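Local coordinates for protein kojibiose phosphorylase (Gut metagenome, PDB 6W0P) that is a carbohydrate-active enzyme of glycoside hydrolase family 65, built from an N-terminal beta-sandwich domain, a helical catalytic barrel and a small C-terminal beta domain, at residues T212-N218 against I247-N253; I198-V202 against K229-L233; I676-G681 against P694-W700; I735-G739 against L748-R752. All coordinates share one frame; numbering follows the deposited sequence. Where two conformers were deposited one is given.

Interaction 1 (T212-N218 against I247-N253)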
# COMPACT_ATOMS: atom_id res chain seq x y z
N THR A 212 -25.06 -28.78 -8.07
CA THR A 212 -25.87 -29.49 -9.09
C THR A 212 -27.06 -28.60 -9.45
O THR A 212 -27.80 -28.21 -8.52
CB THR A 212 -26.31 -30.88 -8.64
OG1 THR A 212 -25.13 -31.67 -8.54
CG2 THR A 212 -27.25 -31.55 -9.62
N SER A 213 -27.18 -28.26 -10.73
CA SER A 213 -28.31 -27.50 -11.29
C SER A 213 -29.11 -28.43 -12.20
O SER A 213 -28.50 -28.97 -13.16
CB SER A 213 -27.84 -26.30 -12.05
OG SER A 213 -28.97 -25.54 -12.48
N VAL A 214 -30.40 -28.60 -11.90
CA VAL A 214 -31.31 -29.47 -12.69
C VAL A 214 -32.56 -28.68 -13.08
O VAL A 214 -33.09 -27.92 -12.25
CB VAL A 214 -31.67 -30.75 -11.92
CG1 VAL A 214 -30.45 -31.65 -11.75
CG2 VAL A 214 -32.30 -30.44 -10.57
N MET A 215 -33.02 -28.87 -14.32
CA MET A 215 -34.30 -28.29 -14.77
C MET A 215 -35.15 -29.35 -15.47
O MET A 215 -34.64 -30.39 -15.87
CB MET A 215 -34.07 -27.11 -15.71
CG MET A 215 -33.41 -27.47 -17.00
SD MET A 215 -33.47 -26.05 -18.09
CE MET A 215 -32.36 -26.54 -19.39
N ARG A 216 -36.44 -29.06 -15.54
CA ARG A 216 -37.45 -29.80 -16.31
C ARG A 216 -38.61 -28.83 -16.55
O ARG A 216 -38.64 -27.79 -15.86
CB ARG A 216 -37.95 -31.01 -15.52
CG ARG A 216 -38.85 -30.64 -14.36
CD ARG A 216 -39.09 -31.82 -13.47
NE ARG A 216 -40.14 -32.69 -13.97
CZ ARG A 216 -40.00 -34.00 -14.16
NH1 ARG A 216 -38.83 -34.59 -13.94
NH2 ARG A 216 -41.02 -34.71 -14.60
N THR A 217 -39.54 -29.19 -17.44
CA THR A 217 -40.57 -28.26 -17.98
C THR A 217 -41.88 -29.04 -18.07
O THR A 217 -41.88 -30.23 -17.73
CB THR A 217 -40.11 -27.61 -19.29
OG1 THR A 217 -40.26 -28.53 -20.38
CG2 THR A 217 -38.68 -27.13 -19.26
N ASN A 218 -42.95 -28.35 -18.46
CA ASN A 218 -44.30 -28.93 -18.70
C ASN A 218 -44.46 -29.17 -20.21
O ASN A 218 -45.56 -29.05 -20.73
CB ASN A 218 -45.40 -28.05 -18.08
CG ASN A 218 -45.41 -26.63 -18.62
OD1 ASN A 218 -44.52 -26.27 -19.39
ND2 ASN A 218 -46.38 -25.81 -18.24
N ILE A 247 -44.69 -22.06 -21.56
CA ILE A 247 -43.91 -23.18 -20.97
C ILE A 247 -43.44 -22.72 -19.58
O ILE A 247 -43.16 -21.51 -19.42
CB ILE A 247 -42.75 -23.55 -21.91
CG1 ILE A 247 -41.93 -24.73 -21.39
CG2 ILE A 247 -41.87 -22.37 -22.22
CD1 ILE A 247 -40.94 -25.28 -22.41
N THR A 248 -43.39 -23.64 -18.61
CA THR A 248 -42.84 -23.38 -17.26
C THR A 248 -41.55 -24.17 -17.08
O THR A 248 -41.58 -25.39 -17.30
CB THR A 248 -43.87 -23.72 -16.18
OG1 THR A 248 -45.02 -22.97 -16.53
CG2 THR A 248 -43.39 -23.41 -14.79
N ARG A 249 -40.47 -23.48 -16.73
CA ARG A 249 -39.18 -24.09 -16.32
C ARG A 249 -39.09 -24.14 -14.78
O ARG A 249 -39.17 -23.05 -14.15
CB ARG A 249 -38.00 -23.28 -16.86
CG ARG A 249 -36.70 -24.05 -16.78
CD ARG A 249 -35.51 -23.17 -16.50
NE ARG A 249 -35.32 -22.12 -17.50
CZ ARG A 249 -34.22 -21.93 -18.21
NH1 ARG A 249 -33.21 -22.76 -18.09
NH2 ARG A 249 -34.12 -20.89 -19.02
N TYR A 250 -38.91 -25.34 -14.24
CA TYR A 250 -38.56 -25.61 -12.82
C TYR A 250 -37.05 -25.83 -12.73
O TYR A 250 -36.51 -26.63 -13.53
CB TYR A 250 -39.33 -26.83 -12.32
CG TYR A 250 -40.82 -26.69 -12.47
CD1 TYR A 250 -41.44 -27.05 -13.66
CD2 TYR A 250 -41.62 -26.17 -11.46
CE1 TYR A 250 -42.81 -26.92 -13.83
CE2 TYR A 250 -43.00 -26.02 -11.62
CZ TYR A 250 -43.60 -26.41 -12.81
OH TYR A 250 -44.94 -26.32 -13.03
N VAL A 251 -36.40 -25.13 -11.81
CA VAL A 251 -34.95 -25.27 -11.52
C VAL A 251 -34.75 -25.66 -10.05
O VAL A 251 -35.47 -25.13 -9.21
CB VAL A 251 -34.20 -23.98 -11.88
CG1 VAL A 251 -32.70 -24.09 -11.65
CG2 VAL A 251 -34.48 -23.55 -13.32
N THR A 252 -33.83 -26.58 -9.77
CA THR A 252 -33.31 -26.91 -8.42
C THR A 252 -31.78 -26.87 -8.48
O THR A 252 -31.21 -27.43 -9.40
CB THR A 252 -33.88 -28.22 -7.90
OG1 THR A 252 -35.29 -28.03 -7.73
CG2 THR A 252 -33.26 -28.64 -6.59
N ASN A 253 -31.16 -26.11 -7.57
CA ASN A 253 -29.70 -25.97 -7.42
C ASN A 253 -29.35 -26.50 -6.04
O ASN A 253 -29.93 -25.98 -5.04
CB ASN A 253 -29.28 -24.51 -7.66
CG ASN A 253 -29.57 -24.06 -9.07
OD1 ASN A 253 -29.07 -24.63 -10.03
ND2 ASN A 253 -30.39 -23.04 -9.23
O HOH W 1 -46.50 -22.82 -18.73
O HOH W 2 -47.28 -26.66 -15.00
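Val214 and Thr252 trade a pair of backbone hydrogen bonds, Val214 N to Thr252 O and Thr252 N to Val214 O, each 2.9 Å long and close to straight. Two residues on, Arg216 and Tyr250 repeat the exchange less evenly: Tyr250 N lies 2.9 Å from Arg216 O, while Arg216 N to Tyr250 O stretches to 3.2 Å. These are the hydrogen-bonded pairs of an antiparallel ladder, and Met215 with Val251 is the non-hydrogen-bonded pair between them.

At Asn218 a side chain takes up the pairing. Its CG lies between the backbone N and the carbonyl carbon (chi1 59°), which brings the amide against the neighbouring strand. Asn218 OD1 accepts from Thr248 N at 3.0 Å, the donor sitting above the carbonyl plane, and ND2 donates to a water that also binds Thr248 OG1.

Packing differs on the two faces. Val214 and Thr252 lie side by side, with Val214 CG2 3.8 Å from Thr252 CB, and helix 263-277 covers Val214. On the other face the extended Met215 chain slants past Arg249, with Met215 SD 3.3 Å from Arg249 NH1.

The Arg249 guanidinium bonds to Gln155 and to the carbonyls of His172 and Lys93, so the charge of this buried group is probably spread over neutral oxygens while the thioether packs beside it.

Interaction 2 (I198-V202 against K229-L233)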
# COMPACT_ATOMS: atom_id res chain seq x y z
N ILE A 198 -32.94 -32.59 -16.93
CA ILE A 198 -31.60 -32.36 -17.54
C ILE A 198 -30.83 -31.48 -16.57
O ILE A 198 -31.48 -30.65 -15.94
CB ILE A 198 -31.73 -31.73 -18.94
CG1 ILE A 198 -30.40 -31.73 -19.69
CG2 ILE A 198 -32.33 -30.33 -18.87
CD1 ILE A 198 -30.54 -31.41 -21.17
N GLY A 199 -29.51 -31.65 -16.45
CA GLY A 199 -28.76 -30.89 -15.44
C GLY A 199 -27.26 -31.04 -15.56
O GLY A 199 -26.80 -31.72 -16.48
N LEU A 200 -26.53 -30.37 -14.67
CA LEU A 200 -25.05 -30.42 -14.60
C LEU A 200 -24.61 -30.42 -13.14
O LEU A 200 -25.40 -30.03 -12.27
CB LEU A 200 -24.44 -29.25 -15.38
CG LEU A 200 -24.98 -27.85 -15.08
CD1 LEU A 200 -24.42 -27.32 -13.77
CD2 LEU A 200 -24.64 -26.90 -16.24
N THR A 201 -23.40 -30.90 -12.91
CA THR A 201 -22.69 -30.83 -11.62
C THR A 201 -21.32 -30.22 -11.91
O THR A 201 -20.63 -30.70 -12.84
CB THR A 201 -22.53 -32.21 -10.96
OG1 THR A 201 -23.84 -32.70 -10.67
CG2 THR A 201 -21.70 -32.14 -9.69
N VAL A 202 -20.97 -29.18 -11.15
CA VAL A 202 -19.70 -28.43 -11.36
C VAL A 202 -19.00 -28.32 -10.01
O VAL A 202 -19.65 -28.55 -8.97
CB VAL A 202 -19.95 -27.05 -11.99
CG1 VAL A 202 -20.30 -27.17 -13.46
CG2 VAL A 202 -21.04 -26.27 -11.26
N LYS A 229 -20.17 -28.02 -19.20
CA LYS A 229 -20.72 -27.06 -18.20
C LYS A 229 -21.97 -26.33 -18.71
O LYS A 229 -22.33 -25.32 -18.11
CB LYS A 229 -19.63 -26.06 -17.78
CG LYS A 229 -18.44 -26.70 -17.08
CD LYS A 229 -17.63 -25.79 -16.19
CE LYS A 229 -17.33 -24.44 -16.80
NZ LYS A 229 -16.37 -24.53 -17.91
N GLU A 230 -22.65 -26.82 -19.76
CA GLU A 230 -23.98 -26.30 -20.16
C GLU A 230 -24.86 -27.43 -20.69
O GLU A 230 -24.35 -28.35 -21.39
CB GLU A 230 -23.86 -25.13 -21.15
CG GLU A 230 -23.62 -25.52 -22.59
CD GLU A 230 -23.60 -24.38 -23.59
OE1 GLU A 230 -23.97 -23.25 -23.22
OE2 GLU A 230 -23.23 -24.63 -24.76
N VAL A 231 -26.15 -27.37 -20.36
CA VAL A 231 -27.17 -28.26 -20.97
C VAL A 231 -28.27 -27.38 -21.59
O VAL A 231 -28.48 -26.27 -21.11
CB VAL A 231 -27.70 -29.29 -19.96
CG1 VAL A 231 -26.56 -30.18 -19.51
CG2 VAL A 231 -28.40 -28.63 -18.78
N ILE A 232 -28.88 -27.87 -22.66
CA ILE A 232 -29.88 -27.11 -23.46
C ILE A 232 -31.06 -28.05 -23.72
O ILE A 232 -30.84 -29.23 -24.04
CB ILE A 232 -29.25 -26.56 -24.76
CG1 ILE A 232 -27.96 -25.80 -24.48
CG2 ILE A 232 -30.25 -25.70 -25.53
CD1 ILE A 232 -27.25 -25.31 -25.73
N LEU A 233 -32.27 -27.53 -23.54
CA LEU A 233 -33.52 -28.13 -24.05
C LEU A 233 -33.96 -27.28 -25.26
O LEU A 233 -34.06 -26.05 -25.11
CB LEU A 233 -34.54 -28.14 -22.91
CG LEU A 233 -34.31 -29.16 -21.80
CD1 LEU A 233 -35.16 -28.85 -20.58
CD2 LEU A 233 -34.60 -30.58 -22.28
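Ile198 and Val231 reach toward each other tip to tip, with Ile198 CG1 3.6 Å from Val231 CB. Having CG1 anti to the backbone N (chi1 -169°) sends the long branch of Ile198 across the gap, and its CD1 ends 3.6 Å from Ile232 O. The short branch does something else: Ile198 CG2 slides past the tip of Leu233 in the opposite direction, 3.6 Å from Leu233 CD1. Val231 answers with CG1, which rests 3.4 Å from Gly199 O, against a stretch of backbone that carries no side chain.

The two strands belong to the two facing sheets of the beta-sandwich in the N-terminal domain. They run nearly antiparallel, at 173°, but their axes approach only to 6.6 Å at the closest, and the contact is made by side chains meeting between the layers. Leu173 and Met215 close in around it: Leu173 lies against Leu200 and Val231, Met215 against Ile198 and Leu233.

Further along, Leu200 drops CD2 onto the backbone of the other layer, 3.4 Å from Lys229 O. Val202 meets the Lys229 chain at about a right angle, CG1 4.1 Å from Lys229 CD; the lysine then bends away, and its NZ bonds to Asn176.

Interaction 3 (I676-G681 against P694-W700)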
# COMPACT_ATOMS: atom_id res chain seq x y z
N ILE A 676 -36.32 5.43 10.38
CA ILE A 676 -37.78 5.56 10.67
C ILE A 676 -38.05 5.14 12.12
O ILE A 676 -38.67 5.96 12.84
CB ILE A 676 -38.63 4.79 9.63
CG1 ILE A 676 -38.58 5.49 8.26
CG2 ILE A 676 -40.05 4.61 10.15
CD1 ILE A 676 -39.27 4.73 7.11
N VAL A 677 -37.54 3.98 12.57
CA VAL A 677 -37.95 3.36 13.87
C VAL A 677 -37.10 3.88 15.04
O VAL A 677 -37.69 4.25 16.08
CB VAL A 677 -37.98 1.83 13.78
CG1 VAL A 677 -38.27 1.19 15.12
CG2 VAL A 677 -39.01 1.35 12.77
N TYR A 678 -35.78 3.93 14.92
CA TYR A 678 -34.89 4.54 15.95
C TYR A 678 -34.99 6.07 15.90
O TYR A 678 -34.87 6.71 16.95
CB TYR A 678 -33.44 4.10 15.79
CG TYR A 678 -33.17 2.69 16.23
CD1 TYR A 678 -33.35 2.30 17.55
CD2 TYR A 678 -32.73 1.73 15.34
CE1 TYR A 678 -33.11 1.00 17.97
CE2 TYR A 678 -32.47 0.43 15.74
CZ TYR A 678 -32.68 0.06 17.06
OH TYR A 678 -32.39 -1.21 17.45
N GLY A 679 -35.18 6.62 14.70
CA GLY A 679 -35.17 8.07 14.45
C GLY A 679 -36.50 8.70 14.79
O GLY A 679 -36.68 9.11 15.95
N PHE A 680 -37.39 8.79 13.81
CA PHE A 680 -38.71 9.43 13.99
C PHE A 680 -39.45 8.72 15.12
O PHE A 680 -40.03 9.43 15.92
CB PHE A 680 -39.48 9.47 12.68
CG PHE A 680 -38.82 10.34 11.63
CD1 PHE A 680 -38.64 11.70 11.84
CD2 PHE A 680 -38.38 9.79 10.44
CE1 PHE A 680 -38.01 12.48 10.88
CE2 PHE A 680 -37.77 10.58 9.49
CZ PHE A 680 -37.57 11.92 9.71
N GLY A 681 -39.39 7.39 15.22
CA GLY A 681 -40.11 6.62 16.26
C GLY A 681 -39.48 6.76 17.64
O GLY A 681 -40.21 6.58 18.62
N PRO A 694 -42.06 9.44 19.57
CA PRO A 694 -42.36 9.71 18.16
C PRO A 694 -42.37 11.21 17.80
O PRO A 694 -43.01 12.00 18.48
CB PRO A 694 -43.72 9.03 17.95
CG PRO A 694 -43.79 8.00 19.04
CD PRO A 694 -43.13 8.68 20.22
N THR A 695 -41.63 11.55 16.75
CA THR A 695 -41.54 12.92 16.17
C THR A 695 -41.96 12.84 14.70
O THR A 695 -42.13 11.72 14.18
CB THR A 695 -40.14 13.50 16.38
OG1 THR A 695 -39.17 12.55 15.92
CG2 THR A 695 -39.86 13.84 17.83
N SER A 696 -42.13 13.98 14.06
CA SER A 696 -42.79 14.11 12.74
C SER A 696 -41.73 14.14 11.64
O SER A 696 -40.68 14.79 11.84
CB SER A 696 -43.64 15.37 12.69
OG SER A 696 -44.69 15.32 13.64
N ASN A 697 -42.03 13.49 10.52
CA ASN A 697 -41.39 13.78 9.21
C ASN A 697 -42.26 14.84 8.52
O ASN A 697 -43.43 14.53 8.29
CB ASN A 697 -41.23 12.51 8.38
CG ASN A 697 -40.51 12.74 7.07
OD1 ASN A 697 -40.65 13.79 6.46
ND2 ASN A 697 -39.74 11.75 6.62
N LYS A 698 -41.70 16.01 8.22
CA LYS A 698 -42.46 17.20 7.72
C LYS A 698 -43.25 16.82 6.46
O LYS A 698 -44.34 17.32 6.30
CB LYS A 698 -41.54 18.42 7.51
CG LYS A 698 -40.97 18.62 6.10
CD LYS A 698 -39.51 19.04 6.07
CE LYS A 698 -38.94 19.11 4.66
NZ LYS A 698 -37.46 18.98 4.65
N ASN A 699 -42.71 15.91 5.66
CA ASN A 699 -43.26 15.45 4.36
C ASN A 699 -44.38 14.42 4.53
O ASN A 699 -45.00 14.08 3.50
CB ASN A 699 -42.15 14.84 3.51
CG ASN A 699 -41.04 15.83 3.24
OD1 ASN A 699 -41.30 16.96 2.85
ND2 ASN A 699 -39.80 15.41 3.46
N TRP A 700 -44.62 13.87 5.72
CA TRP A 700 -45.61 12.77 5.89
C TRP A 700 -46.77 13.22 6.80
O TRP A 700 -46.49 13.68 7.93
CB TRP A 700 -44.98 11.50 6.45
CG TRP A 700 -43.78 10.96 5.73
CD1 TRP A 700 -43.44 11.15 4.43
CD2 TRP A 700 -42.77 10.08 6.28
NE1 TRP A 700 -42.27 10.50 4.15
CE2 TRP A 700 -41.84 9.83 5.26
CE3 TRP A 700 -42.56 9.50 7.53
CZ2 TRP A 700 -40.73 9.01 5.44
CZ3 TRP A 700 -41.46 8.71 7.72
CH2 TRP A 700 -40.54 8.47 6.69
O HOH W 3 -38.15 10.79 17.66
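Phe680 takes Asn697 over one face of its ring: Asn697 CB stands 4.0 Å from the ring centroid, 14° off the normal, a CH-pi contact. Trp700 comes up from another direction. Its six-membered ring lies with its centroid 5.7 Å from that of Phe680 and the planes inclined at 64°, an oblique pairing. Ile676 meets the edge of the indole, its CG1 3.9 Å from Trp700 CH2, the two side chains crossing at about a right angle. The backbones are joined by a single hydrogen bond, from Thr695 N to Phe680 O at 2.8 Å, with the donor tilted a little from the carbonyl plane. Beside it, Thr695 OG1 and Gly679 O share a water.

The next shell sets these groups in place. Asn697 has CG anti to the backbone N (chi1 -177°), which brings its ND2 within 3.7 Å of Phe680 CE2, and OD1 receives Asn699 N at 3.1 Å, making an Asx turn; a type I turn from Asn697 to Trp700 brings the indole round to the same neighbourhood, where Asn697 ND2 sits above its plane. Trp700 NE1 is held by Asp310. Phe645 of helix 638-645 meets the Phe680 ring edge-to-face and also packs on Ile676.

On the helix side, Gly681 N bonds to Ile676 O at 2.9 Å, which makes this turn wider, of pi type. The whole is a junction between the (alpha/alpha)6 barrel of family 65 and the C-terminal beta domain: the barrel helix 666-680 delivers its aromatic ring into the loop joining strands 689-692 and 702-709.

Interaction 4 (I735-G739 against L748-R752)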
# COMPACT_ATOMS: atom_id res chain seq x y z
N ILE A 735 -44.81 0.03 28.56
CA ILE A 735 -44.17 0.82 27.49
C ILE A 735 -44.08 2.28 27.97
O ILE A 735 -45.01 2.76 28.62
CB ILE A 735 -44.93 0.62 26.17
CG1 ILE A 735 -44.36 1.44 25.03
CG2 ILE A 735 -46.43 0.86 26.36
CD1 ILE A 735 -45.00 1.13 23.70
N ASN A 736 -42.96 2.91 27.66
CA ASN A 736 -42.63 4.29 28.08
C ASN A 736 -42.78 5.19 26.85
O ASN A 736 -42.03 4.97 25.87
CB ASN A 736 -41.25 4.26 28.74
CG ASN A 736 -41.02 5.48 29.58
OD1 ASN A 736 -41.10 6.59 29.05
ND2 ASN A 736 -40.78 5.30 30.86
N VAL A 737 -43.76 6.11 26.85
CA VAL A 737 -44.00 7.03 25.70
C VAL A 737 -43.93 8.49 26.18
O VAL A 737 -44.71 8.88 27.11
CB VAL A 737 -45.33 6.75 24.96
CG1 VAL A 737 -45.41 7.49 23.64
CG2 VAL A 737 -45.55 5.26 24.70
N TYR A 738 -43.05 9.28 25.56
CA TYR A 738 -42.81 10.70 25.92
C TYR A 738 -42.46 10.75 27.42
O TYR A 738 -42.84 11.70 28.10
CB TYR A 738 -44.01 11.57 25.56
CG TYR A 738 -44.33 11.61 24.08
CD1 TYR A 738 -43.35 11.93 23.14
CD2 TYR A 738 -45.59 11.30 23.60
CE1 TYR A 738 -43.62 11.97 21.78
CE2 TYR A 738 -45.88 11.34 22.24
CZ TYR A 738 -44.89 11.66 21.33
OH TYR A 738 -45.15 11.67 19.98
N GLY A 739 -41.75 9.72 27.91
CA GLY A 739 -41.21 9.66 29.27
C GLY A 739 -42.22 9.23 30.32
O GLY A 739 -41.83 9.24 31.50
N LEU A 748 -53.35 1.83 23.02
CA LEU A 748 -52.94 3.12 23.64
C LEU A 748 -53.16 4.24 22.61
O LEU A 748 -52.67 4.12 21.47
CB LEU A 748 -51.47 3.03 24.05
CG LEU A 748 -51.19 2.77 25.52
CD1 LEU A 748 -52.04 1.64 26.08
CD2 LEU A 748 -49.73 2.46 25.73
N GLU A 749 -53.83 5.31 23.01
CA GLU A 749 -54.06 6.53 22.19
C GLU A 749 -53.46 7.70 22.96
O GLU A 749 -54.07 8.06 23.97
CB GLU A 749 -55.57 6.69 21.97
CG GLU A 749 -55.97 7.36 20.68
CD GLU A 749 -57.34 6.90 20.17
OE1 GLU A 749 -57.50 5.69 19.84
OE2 GLU A 749 -58.27 7.73 20.14
N ILE A 750 -52.28 8.19 22.57
CA ILE A 750 -51.54 9.25 23.33
C ILE A 750 -51.53 10.53 22.50
O ILE A 750 -51.07 10.46 21.36
CB ILE A 750 -50.13 8.78 23.70
CG1 ILE A 750 -50.19 7.55 24.62
CG2 ILE A 750 -49.31 9.90 24.33
CD1 ILE A 750 -48.85 6.92 24.88
N LYS A 751 -52.02 11.64 23.05
CA LYS A 751 -51.98 12.99 22.41
C LYS A 751 -50.53 13.48 22.40
O LYS A 751 -49.79 13.13 23.31
CB LYS A 751 -52.84 14.03 23.14
CG LYS A 751 -54.34 13.81 23.01
CD LYS A 751 -55.17 14.97 23.53
CE LYS A 751 -56.22 14.54 24.54
NZ LYS A 751 -57.18 13.57 23.96
N ARG A 752 -50.16 14.29 21.40
CA ARG A 752 -48.77 14.78 21.24
C ARG A 752 -48.65 16.18 21.88
O ARG A 752 -49.40 17.08 21.52
CB ARG A 752 -48.40 14.68 19.76
CG ARG A 752 -48.28 13.24 19.26
CD ARG A 752 -47.71 13.07 17.87
NE ARG A 752 -46.43 13.75 17.74
CZ ARG A 752 -45.87 14.11 16.59
NH1 ARG A 752 -46.46 13.81 15.44
NH2 ARG A 752 -44.73 14.77 16.60
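Val737 and Ile750 carry the apolar part of the contact. They cross at a slant, the end of Ile750 lying in the fork of the valine: Ile750 CD1 is 3.5 Å from Val737 CB and 3.7 Å from both of its methyls, CG1 and CG2. With CG1 anti to the carbonyl carbon (chi1 -62°), Ile750 sends this branch to Val737 and has its other methyl left for Tyr738. There Ile750 CG2 meets the edge of the tyrosine ring, 4.0 Å from Tyr738 CD2. At the far end Ile735 and Leu748 lie alongside, running opposite ways, Ile735 CG2 3.7 Å from Leu748 CD2, although Ile735 was modelled in two conformers, which makes that detail less certain.

At the other end Tyr738 and Arg752 bring their polar groups close. Their planes are 15° apart, yet the groups pass each other obliquely and the hydroxyl does the touching: Tyr738 OH lies 3.3 Å from Arg752 NE and 3.6 Å from Arg752 CG. The firm polar partners are outside this pair. Tyr738 OH bonds to Pro694 O, and Arg752 NH1 bonds to Asp719 O and Ser696 OG.

The two segments point almost the same way, 12° apart, yet they belong to different sheets of the C-terminal beta domain. Strand 733-737 lies in the four-stranded mixed sheet between 689-692 and 740-744, while 747-751 is the last strand of the antiparallel sheet beyond 722-726. Ile725 of that neighbour packs on Ile735 and Val737, and Tyr742 of strand 740-744 packs on Val737, Leu748 and Ile750.

From the N terminus, the chain opens interaction 2 at 198-202 and interaction 1 at 212-218, then closes them in the same order at 229-233 and 247-253, so the two loops cross. Interaction 1 joins neighbours within one sheet, interaction 2 joins that sheet to the facing one, and they meet directly, Thr212 OG1 bonding Thr201 OG1. Interactions 3 and 4 follow in series, closing short loops of 12 and 8 intervening residues. Interaction 3 ties the helical barrel to the C-terminal domain, whose two sheets interaction 4 packs together; the two touch directly through the loop 694-700. The centres of interactions 1 and 3 are about 46 Å apart.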